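RNase III inhibitor (PDB 5M3I) is of unknown function but belongs to the macro domain family, with a mixed beta sheet flanked by helices. Local coordinates at residues Ala119-Pro124 with Pro150-Val155; Met70-Thr75 with His83-Pro88; Ser97-Ile102 with Gly131-Glu136. All coordinates share one frame; numbering follows the deposited sequence.

Contact 1 of 3, residues Ala119-Pro124 with Pro150-Val155; sequences ASVAVP and PDVDAV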
loop_
_atom_site.group_PDB
_atom_site.type_symbol
_atom_site.label_atom_id
_atom_site.label_comp_id
_atom_site.label_asym_id
_atom_site.label_seq_id
_atom_site.Cartn_x
_atom_site.Cartn_y
_atom_site.Cartn_z
ATOM N N ALA A 119 -12.270 6.919 4.024
ATOM C CA ALA A 119 -13.475 6.605 3.209
ATOM C C ALA A 119 -13.150 5.862 1.889
ATOM O O ALA A 119 -14.010 5.204 1.330
ATOM C CB ALA A 119 -14.182 7.890 2.858
ATOM N N SER A 120 -11.923 6.014 1.393
ATOM C CA SER A 120 -11.576 5.464 0.123
ATOM C C SER A 120 -10.070 5.217 0.053
ATOM O O SER A 120 -9.289 6.026 0.553
ATOM C CB SER A 120 -12.064 6.386 -1.024
ATOM O OG SER A 120 -11.260 7.532 -1.136
ATOM N N VAL A 121 -9.704 4.131 -0.623
ATOM C CA VAL A 121 -8.307 3.764 -0.798
ATOM C C VAL A 121 -8.052 3.100 -2.170
ATOM O O VAL A 121 -8.920 2.416 -2.709
ATOM C CB VAL A 121 -7.881 2.893 0.376
ATOM C CG1 VAL A 121 -8.677 1.648 0.392
ATOM C CG2 VAL A 121 -6.413 2.564 0.292
ATOM N N ALA A 122 -6.878 3.359 -2.729
ATOM C CA ALA A 122 -6.427 2.739 -3.987
ATOM C C ALA A 122 -5.314 1.811 -3.627
ATOM O O ALA A 122 -4.357 2.213 -2.921
ATOM C CB ALA A 122 -5.945 3.776 -4.985
ATOM N N VAL A 123 -5.387 0.595 -4.158
ATOM C CA VAL A 123 -4.454 -0.470 -3.803
ATOM C C VAL A 123 -3.794 -1.071 -5.068
ATOM O O VAL A 123 -4.502 -1.389 -6.015
ATOM C CB VAL A 123 -5.208 -1.576 -3.064
ATOM C CG1 VAL A 123 -4.238 -2.571 -2.535
ATOM C CG2 VAL A 123 -6.033 -0.983 -1.910
ATOM N N PRO A 124 -2.462 -1.206 -5.087
ATOM C CA PRO A 124 -1.752 -1.833 -6.185
ATOM C C PRO A 124 -1.713 -3.327 -6.019
ATOM O O PRO A 124 -2.141 -3.833 -4.992
ATOM C CB PRO A 124 -0.339 -1.275 -6.052
ATOM C CG PRO A 124 -0.190 -1.083 -4.593
ATOM C CD PRO A 124 -1.530 -0.659 -4.089
ATOM N N PRO A 150 -17.270 -2.511 4.716
ATOM C CA PRO A 150 -18.384 -2.288 3.781
ATOM C C PRO A 150 -18.703 -0.823 3.469
ATOM O O PRO A 150 -19.361 -0.578 2.462
ATOM C CB PRO A 150 -19.578 -2.940 4.483
ATOM C CG PRO A 150 -19.228 -2.931 5.938
ATOM C CD PRO A 150 -17.727 -3.102 5.991
ATOM N N ASP A 151 -18.226 0.137 4.260
ATOM C CA ASP A 151 -18.406 1.572 3.927
ATOM C C ASP A 151 -17.180 2.258 3.286
ATOM O O ASP A 151 -17.151 3.495 3.158
ATOM C CB ASP A 151 -18.826 2.341 5.182
ATOM C CG ASP A 151 -20.141 1.834 5.758
ATOM O OD1 ASP A 151 -21.143 1.662 4.990
ATOM O OD2 ASP A 151 -20.179 1.607 6.994
ATOM N N VAL A 152 -16.167 1.481 2.893
ATOM C CA VAL A 152 -14.968 2.046 2.285
ATOM C C VAL A 152 -15.013 1.735 0.775
ATOM O O VAL A 152 -15.394 0.643 0.379
ATOM C CB VAL A 152 -13.709 1.449 2.945
ATOM C CG1 VAL A 152 -12.446 1.945 2.289
ATOM C CG2 VAL A 152 -13.681 1.817 4.421
ATOM N N ASP A 153 -14.677 2.708 -0.053
ATOM C CA ASP A 153 -14.483 2.445 -1.495
ATOM C C ASP A 153 -13.084 2.002 -1.679
ATOM O O ASP A 153 -12.132 2.696 -1.230
ATOM C CB ASP A 153 -14.719 3.711 -2.334
ATOM C CG ASP A 153 -16.177 4.117 -2.376
ATOM O OD1 ASP A 153 -17.067 3.251 -2.533
ATOM O OD2 ASP A 153 -16.435 5.326 -2.269
ATOM N N ALA A 154 -12.911 0.854 -2.303
ATOM C CA ALA A 154 -11.571 0.357 -2.559
ATOM C C ALA A 154 -11.437 0.258 -4.061
ATOM O O ALA A 154 -12.244 -0.405 -4.695
ATOM C CB ALA A 154 -11.379 -0.999 -1.895
ATOM N N VAL A 155 -10.425 0.900 -4.603
ATOM C CA VAL A 155 -10.064 0.732 -6.004
ATOM C C VAL A 155 -8.805 -0.154 -6.067
ATOM O O VAL A 155 -7.729 0.241 -5.582
ATOM C CB VAL A 155 -9.804 2.071 -6.721
ATOM C CG1 VAL A 155 -9.717 1.854 -8.239
ATOM C CG2 VAL A 155 -10.928 3.064 -6.442
#
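In a beta-alpha-beta unit of the macro domain, strand 120-123 lies parallel to strand 153-156, and helix 135-147 makes the crossover between them. S120 faces D153, V121 faces A154 and A122 faces V155. Four backbone bonds tie the edges: D153 N gives to A119 O, V121 N to D153 O at 2.9 Å, V155 N to V121 O, and V123 N to V155 O at 2.8 Å. Each strand thus gives and accepts in turn, as parallel pairing requires. A CA-H...O contact adds to these where S120 CA comes to 3.1 Å from D153 O.

On the face of V121 and A154 the residues are apolar, which suits a surface covered by F146 of helix 135-147 and I113 of helix 99-115. A154, whose methyl packs against F146, suits this apolar face. On the other face S120 CB and D153 CB lie 4.0 Å apart, while their polar ends turn to the backbone of the chain's early part: S120 OG bonds to E25 N and D153 OD1 to M11 N. V121 holds CG1 in the crowded position between its own N and carbonyl carbon (chi1 62°), and that methyl meets V152 CG1 at 4.2 Å and A154 CB at 4.4 Å.

Contact 2 of 3, residues Met70-Thr75 with His83-Pro88; sequences MFVVDT and HIINFP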
loop_
_atom_site.group_PDB
_atom_site.type_symbol
_atom_site.label_atom_id
_atom_site.label_comp_id
_atom_site.label_asym_id
_atom_site.label_seq_id
_atom_site.Cartn_x
_atom_site.Cartn_y
_atom_site.Cartn_z
ATOM N N MET A 70 1.637 -1.318 8.794
ATOM C CA MET A 70 1.671 -0.226 7.879
ATOM C C MET A 70 2.573 0.880 8.423
ATOM O O MET A 70 2.555 1.147 9.635
ATOM C CB MET A 70 0.242 0.310 7.649
ATOM C CG MET A 70 -0.786 -0.680 7.060
ATOM S SD MET A 70 -0.300 -1.481 5.500
ATOM C CE MET A 70 0.529 -2.954 6.130
ATOM N N PHE A 71 3.307 1.543 7.532
ATOM C CA PHE A 71 3.930 2.803 7.841
ATOM C C PHE A 71 3.185 3.952 7.153
ATOM O O PHE A 71 3.246 4.096 5.921
ATOM C CB PHE A 71 5.387 2.771 7.445
ATOM C CG PHE A 71 6.139 4.004 7.822
ATOM C CD1 PHE A 71 6.427 4.267 9.166
ATOM C CD2 PHE A 71 6.508 4.915 6.862
ATOM C CE1 PHE A 71 7.084 5.430 9.534
ATOM C CE2 PHE A 71 7.167 6.092 7.221
ATOM C CZ PHE A 71 7.464 6.349 8.555
ATOM N N VAL A 72 2.454 4.757 7.929
ATOM C CA VAL A 72 1.497 5.705 7.364
ATOM C C VAL A 72 2.035 7.120 7.459
ATOM O O VAL A 72 2.510 7.509 8.503
ATOM C CB VAL A 72 0.141 5.630 8.104
ATOM C CG1 VAL A 72 -0.898 6.525 7.439
ATOM C CG2 VAL A 72 -0.379 4.194 8.093
ATOM N N VAL A 73 1.897 7.893 6.403
ATOM C CA VAL A 73 2.305 9.291 6.394
ATOM C C VAL A 73 1.173 10.160 5.811
ATOM O O VAL A 73 0.520 9.775 4.842
ATOM C CB VAL A 73 3.592 9.472 5.550
ATOM C CG1 VAL A 73 4.093 10.898 5.660
ATOM C CG2 VAL A 73 4.733 8.546 6.001
ATOM N N ASP A 74 0.981 11.346 6.387
ATOM C CA ASP A 74 0.043 12.341 5.833
ATOM C C ASP A 74 0.714 13.153 4.782
ATOM O O ASP A 74 1.859 13.569 4.946
ATOM C CB ASP A 74 -0.465 13.250 6.933
ATOM C CG ASP A 74 -1.422 12.526 7.855
ATOM O OD1 ASP A 74 -1.230 11.285 8.071
ATOM O OD2 ASP A 74 -2.366 13.204 8.330
ATOM N N THR A 75 0.027 13.347 3.676
ATOM C CA THR A 75 0.574 14.157 2.581
ATOM C C THR A 75 0.489 15.658 2.866
ATOM O O THR A 75 1.333 16.437 2.398
ATOM C CB THR A 75 -0.195 13.903 1.260
ATOM O OG1 THR A 75 -1.530 14.407 1.371
ATOM C CG2 THR A 75 -0.208 12.381 0.906
ATOM N N HIS A 83 -3.442 10.476 2.778
ATOM C CA HIS A 83 -2.553 9.499 3.402
ATOM C C HIS A 83 -1.863 8.600 2.389
ATOM O O HIS A 83 -2.475 8.152 1.422
ATOM C CB HIS A 83 -3.329 8.589 4.347
ATOM C CG HIS A 83 -4.076 9.323 5.409
ATOM N ND1 HIS A 83 -3.452 9.868 6.514
ATOM C CD2 HIS A 83 -5.390 9.612 5.536
ATOM C CE1 HIS A 83 -4.348 10.468 7.269
ATOM N NE2 HIS A 83 -5.530 10.319 6.700
ATOM N N ILE A 84 -0.595 8.322 2.646
ATOM C CA ILE A 84 0.124 7.279 1.971
ATOM C C ILE A 84 0.320 6.171 2.971
ATOM O O ILE A 84 0.939 6.376 4.024
ATOM C CB ILE A 84 1.540 7.731 1.497
ATOM C CG1 ILE A 84 1.488 9.064 0.761
ATOM C CG2 ILE A 84 2.183 6.633 0.652
ATOM C CD1 ILE A 84 0.514 9.099 -0.379
ATOM N N ILE A 85 -0.189 4.988 2.638
ATOM C CA ILE A 85 -0.060 3.801 3.473
ATOM C C ILE A 85 0.987 2.919 2.818
ATOM O O ILE A 85 0.748 2.300 1.781
ATOM C CB ILE A 85 -1.381 3.073 3.586
ATOM C CG1 ILE A 85 -2.457 4.033 4.102
ATOM C CG2 ILE A 85 -1.235 1.878 4.511
ATOM C CD1 ILE A 85 -3.868 3.480 4.046
ATOM N N ASN A 86 2.172 2.885 3.417
ATOM C CA ASN A 86 3.263 2.080 2.907
ATOM C C ASN A 86 3.131 0.695 3.480
ATOM O O ASN A 86 3.287 0.495 4.670
ATOM C CB ASN A 86 4.595 2.688 3.283
ATOM C CG ASN A 86 4.815 4.030 2.613
ATOM O OD1 ASN A 86 5.139 4.090 1.428
ATOM N ND2 ASN A 86 4.689 5.117 3.378
ATOM N N PHE A 87 2.842 -0.263 2.608
ATOM C CA PHE A 87 2.551 -1.664 2.976
ATOM C C PHE A 87 3.806 -2.482 2.709
ATOM O O PHE A 87 4.228 -2.605 1.560
ATOM C CB PHE A 87 1.417 -2.118 2.063
ATOM C CG PHE A 87 0.823 -3.424 2.377
ATOM C CD1 PHE A 87 1.609 -4.561 2.448
ATOM C CD2 PHE A 87 -0.524 -3.529 2.583
ATOM C CE1 PHE A 87 1.045 -5.765 2.738
ATOM C CE2 PHE A 87 -1.088 -4.725 2.931
ATOM C CZ PHE A 87 -0.300 -5.860 2.957
ATOM N N PRO A 88 4.444 -3.039 3.772
ATOM C CA PRO A 88 5.659 -3.848 3.500
ATOM C C PRO A 88 5.338 -5.177 2.874
ATOM O O PRO A 88 4.629 -5.954 3.445
ATOM C CB PRO A 88 6.287 -4.019 4.899
ATOM C CG PRO A 88 5.771 -2.805 5.669
ATOM C CD PRO A 88 4.333 -2.747 5.221
#
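F71 and N86 form one hydrogen-bonded pair and V73 and I84 another in the antiparallel hairpin of strands 71-74 and 83-88, whose short segment axes differ by 164° in direction and come within 4.7 Å. F71 N gives to N86 O, and V73 and I84 exchange two nearly straight bonds, I84 N reaching V73 O at 2.9 Å.

N86 does more than pair its backbone. Its CG stands anti to the carbonyl carbon (chi1 -66°), and from there ND2 swings back to F71 O at 3.1 Å. That oxygen also receives N86 N, so two donors of one residue grip it from opposite faces of the carbonyl plane. The other tip of the amide is held too, since OD1 accepts from N29 ND2 in strand 26-31; an amide, donor at one tip and acceptor at the other, fits this buried place.

Beside the strand start, M70 bends at chi2 and chi3. Its CE lies over one face of the F87 ring, 3.9 Å from the centroid and shifted toward the rim, a CH-pi contact. SD comes in obliquely, a Met-aromatic contact, and also touches I85 CG2 at 3.6 Å. T75 CG2 meets I84 CD1 at 3.6 Å, the side chains crossing at about a right angle.

H83 and D74 lie side by side, ring and carboxylate nearly perpendicular; H83 ND1 gives D74 OD1, at the ring's edge, a weak bond, 3.1 Å long and bent to 126°. The nearby carboxylate charge could favour a protonated imidazole. With both tips bonded, the N86 amide has little freedom to turn.

Contact 3 of 3, residues Ser97-Ile102 with Gly131-Glu136; sequences SKLAYI and GGLDWE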
loop_
_atom_site.group_PDB
_atom_site.type_symbol
_atom_site.label_atom_id
_atom_site.label_comp_id
_atom_site.label_asym_id
_atom_site.label_seq_id
_atom_site.Cartn_x
_atom_site.Cartn_y
_atom_site.Cartn_z
ATOM N N SER A 97 8.655 -11.581 -2.147
ATOM C CA SER A 97 7.542 -11.368 -1.260
ATOM C C SER A 97 6.989 -12.732 -0.946
ATOM O O SER A 97 7.477 -13.700 -1.485
ATOM C CB SER A 97 6.486 -10.480 -1.907
ATOM O OG SER A 97 5.455 -10.208 -0.966
ATOM N N LYS A 98 6.052 -12.792 0.007
ATOM C CA LYS A 98 5.350 -14.019 0.369
ATOM C C LYS A 98 3.939 -13.730 0.763
ATOM O O LYS A 98 3.615 -12.637 1.278
ATOM C CB LYS A 98 6.061 -14.686 1.537
ATOM C CG LYS A 98 7.459 -15.123 1.142
ATOM C CD LYS A 98 8.105 -16.023 2.144
ATOM C CE LYS A 98 9.351 -16.678 1.529
ATOM N NZ LYS A 98 10.182 -17.194 2.628
ATOM N N LEU A 99 3.080 -14.704 0.541
ATOM C CA LEU A 99 1.664 -14.590 0.865
ATOM C C LEU A 99 1.411 -14.309 2.324
ATOM O O LEU A 99 0.538 -13.488 2.660
ATOM C CB LEU A 99 0.886 -15.830 0.410
ATOM C CG LEU A 99 0.676 -15.853 -1.123
ATOM C CD1 LEU A 99 0.137 -17.198 -1.586
ATOM C CD2 LEU A 99 -0.242 -14.746 -1.618
ATOM N N ALA A 100 2.217 -14.915 3.175
ATOM C CA ALA A 100 2.163 -14.646 4.625
ATOM C C ALA A 100 2.412 -13.160 4.980
ATOM O O ALA A 100 1.824 -12.654 5.926
ATOM C CB ALA A 100 3.134 -15.532 5.368
ATOM N N TYR A 101 3.263 -12.474 4.213
ATOM C CA TYR A 101 3.495 -11.058 4.411
ATOM C C TYR A 101 2.255 -10.198 4.052
ATOM O O TYR A 101 2.022 -9.146 4.642
ATOM C CB TYR A 101 4.678 -10.592 3.569
ATOM C CG TYR A 101 6.030 -11.276 3.801
ATOM C CD1 TYR A 101 6.283 -12.130 4.896
ATOM C CD2 TYR A 101 7.080 -10.987 2.940
ATOM C CE1 TYR A 101 7.563 -12.706 5.076
ATOM C CE2 TYR A 101 8.337 -11.557 3.097
ATOM C CZ TYR A 101 8.577 -12.410 4.158
ATOM O OH TYR A 101 9.843 -12.888 4.244
ATOM N N ILE A 102 1.517 -10.660 3.042
ATOM C CA ILE A 102 0.354 -9.980 2.549
ATOM C C ILE A 102 -0.758 -10.201 3.576
ATOM O O ILE A 102 -1.484 -9.256 3.937
ATOM C CB ILE A 102 -0.058 -10.456 1.124
ATOM C CG1 ILE A 102 1.093 -10.304 0.097
ATOM C CG2 ILE A 102 -1.280 -9.713 0.591
ATOM C CD1 ILE A 102 1.773 -8.972 0.042
ATOM N N GLY A 131 7.721 -8.790 -6.508
ATOM C CA GLY A 131 7.769 -9.774 -5.436
ATOM C C GLY A 131 7.553 -11.226 -5.813
ATOM O O GLY A 131 7.748 -12.097 -4.975
ATOM N N GLY A 132 7.133 -11.489 -7.052
ATOM C CA GLY A 132 6.914 -12.833 -7.556
ATOM C C GLY A 132 5.655 -13.570 -7.121
ATOM O O GLY A 132 5.585 -14.780 -7.307
ATOM N N LEU A 133 4.647 -12.894 -6.562
ATOM C CA LEU A 133 3.381 -13.587 -6.154
ATOM C C LEU A 133 2.377 -13.728 -7.326
ATOM O O LEU A 133 2.453 -13.004 -8.302
ATOM C CB LEU A 133 2.719 -12.842 -4.980
ATOM C CG LEU A 133 3.611 -12.619 -3.744
ATOM C CD1 LEU A 133 2.854 -11.899 -2.653
ATOM C CD2 LEU A 133 4.174 -13.923 -3.212
ATOM N N ASP A 134 1.443 -14.657 -7.199
ATOM C CA ASP A 134 0.376 -14.851 -8.175
ATOM C C ASP A 134 -0.762 -13.836 -7.967
ATOM O O ASP A 134 -1.287 -13.704 -6.845
ATOM C CB ASP A 134 -0.176 -16.256 -8.005
ATOM C CG ASP A 134 -0.886 -16.767 -9.237
ATOM O OD1 ASP A 134 -1.757 -16.063 -9.772
ATOM O OD2 ASP A 134 -0.566 -17.896 -9.678
ATOM N N TRP A 135 -1.151 -13.122 -9.028
ATOM C CA TRP A 135 -2.195 -12.078 -8.929
ATOM C C TRP A 135 -3.480 -12.611 -8.318
ATOM O O TRP A 135 -4.053 -12.032 -7.405
ATOM C CB TRP A 135 -2.488 -11.445 -10.297
ATOM C CG TRP A 135 -3.737 -10.495 -10.351
ATOM C CD1 TRP A 135 -4.731 -10.494 -11.290
ATOM C CD2 TRP A 135 -4.045 -9.433 -9.456
ATOM N NE1 TRP A 135 -5.645 -9.510 -11.021
ATOM C CE2 TRP A 135 -5.243 -8.847 -9.895
ATOM C CE3 TRP A 135 -3.414 -8.906 -8.329
ATOM C CZ2 TRP A 135 -5.832 -7.775 -9.238
ATOM C CZ3 TRP A 135 -4.011 -7.864 -7.668
ATOM C CH2 TRP A 135 -5.203 -7.297 -8.137
ATOM N N GLU A 136 -3.941 -13.712 -8.851
ATOM C CA GLU A 136 -5.231 -14.238 -8.469
ATOM C C GLU A 136 -5.238 -14.529 -6.978
ATOM O O GLU A 136 -6.269 -14.360 -6.315
ATOM C CB GLU A 136 -5.558 -15.473 -9.308
ATOM C CG GLU A 136 -6.935 -16.019 -9.084
ATOM C CD GLU A 136 -7.271 -17.169 -10.005
ATOM O OE1 GLU A 136 -6.588 -17.389 -11.042
ATOM O OE2 GLU A 136 -8.238 -17.875 -9.676
#
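S97 and G131 bring two loops together just ahead of helices 99-115 and 135-147, their CA atoms 4.5 Å apart, and one backbone bond joins them. S97 N gives to G131 O at 3.0 Å, arriving in the carbonyl plane on a lone pair. With no side chain on G131, S97 CB can settle 3.8 Å from G131 CA.

L133 carries the apolar part of the contact. Its CG is anti to the carbonyl carbon (chi1 -55°), and its two methyls divide the work. CD1 meets I102 CG1 at 3.6 Å, the side chains reaching toward each other tip to tip, and it also lies 3.5 Å from S97 OG. CD2 rests against the backbone of the other loop, 3.8 Å from K98 CA. A forked leucine suits a place where one branch must reach a helix side chain and the other a loop backbone. L99 CD2 approaches L133 CD1 more loosely, at 4.3 Å.

In this macro domain the two loops open the helices that follow strands 83-88 and 120-123. K98 holds the N-cap position of helix 99-115 and D134 that of helix 135-147; of the two, D134 caps with its side chain, its OD1 taking a weak bond from E136 N. V138 of the latter helix touches L133 as well, while L99 packs on D137 and R141. The S97 hydroxyl, lying against an apolar methyl, is not left without a partner: OG, anti to the backbone N, bonds to T89 O.

Overall arrangement
Contacts 1 and 2 belong to one mixed sheet, their centres 14 Å apart; strand 26-31 lies between them, pairing with strand 120-123 on one edge and strand 83-88 on the other. Contact 3 lies about 20 Å between centres from contact 1 and 19 Å from contact 2, where two of the helices that cover the sheet begin. It touches contact 2 directly, F87 CZ packing 3.7 Å from I102 O, whereas contacts 1 and 3 come no nearer than about 5 Å between nearest atoms. Chain order links them too: helix 99-115 leads from contact 3 to strand 120-123, and helix 135-147 leads from contact 3 to strand 153-156 of contact 1.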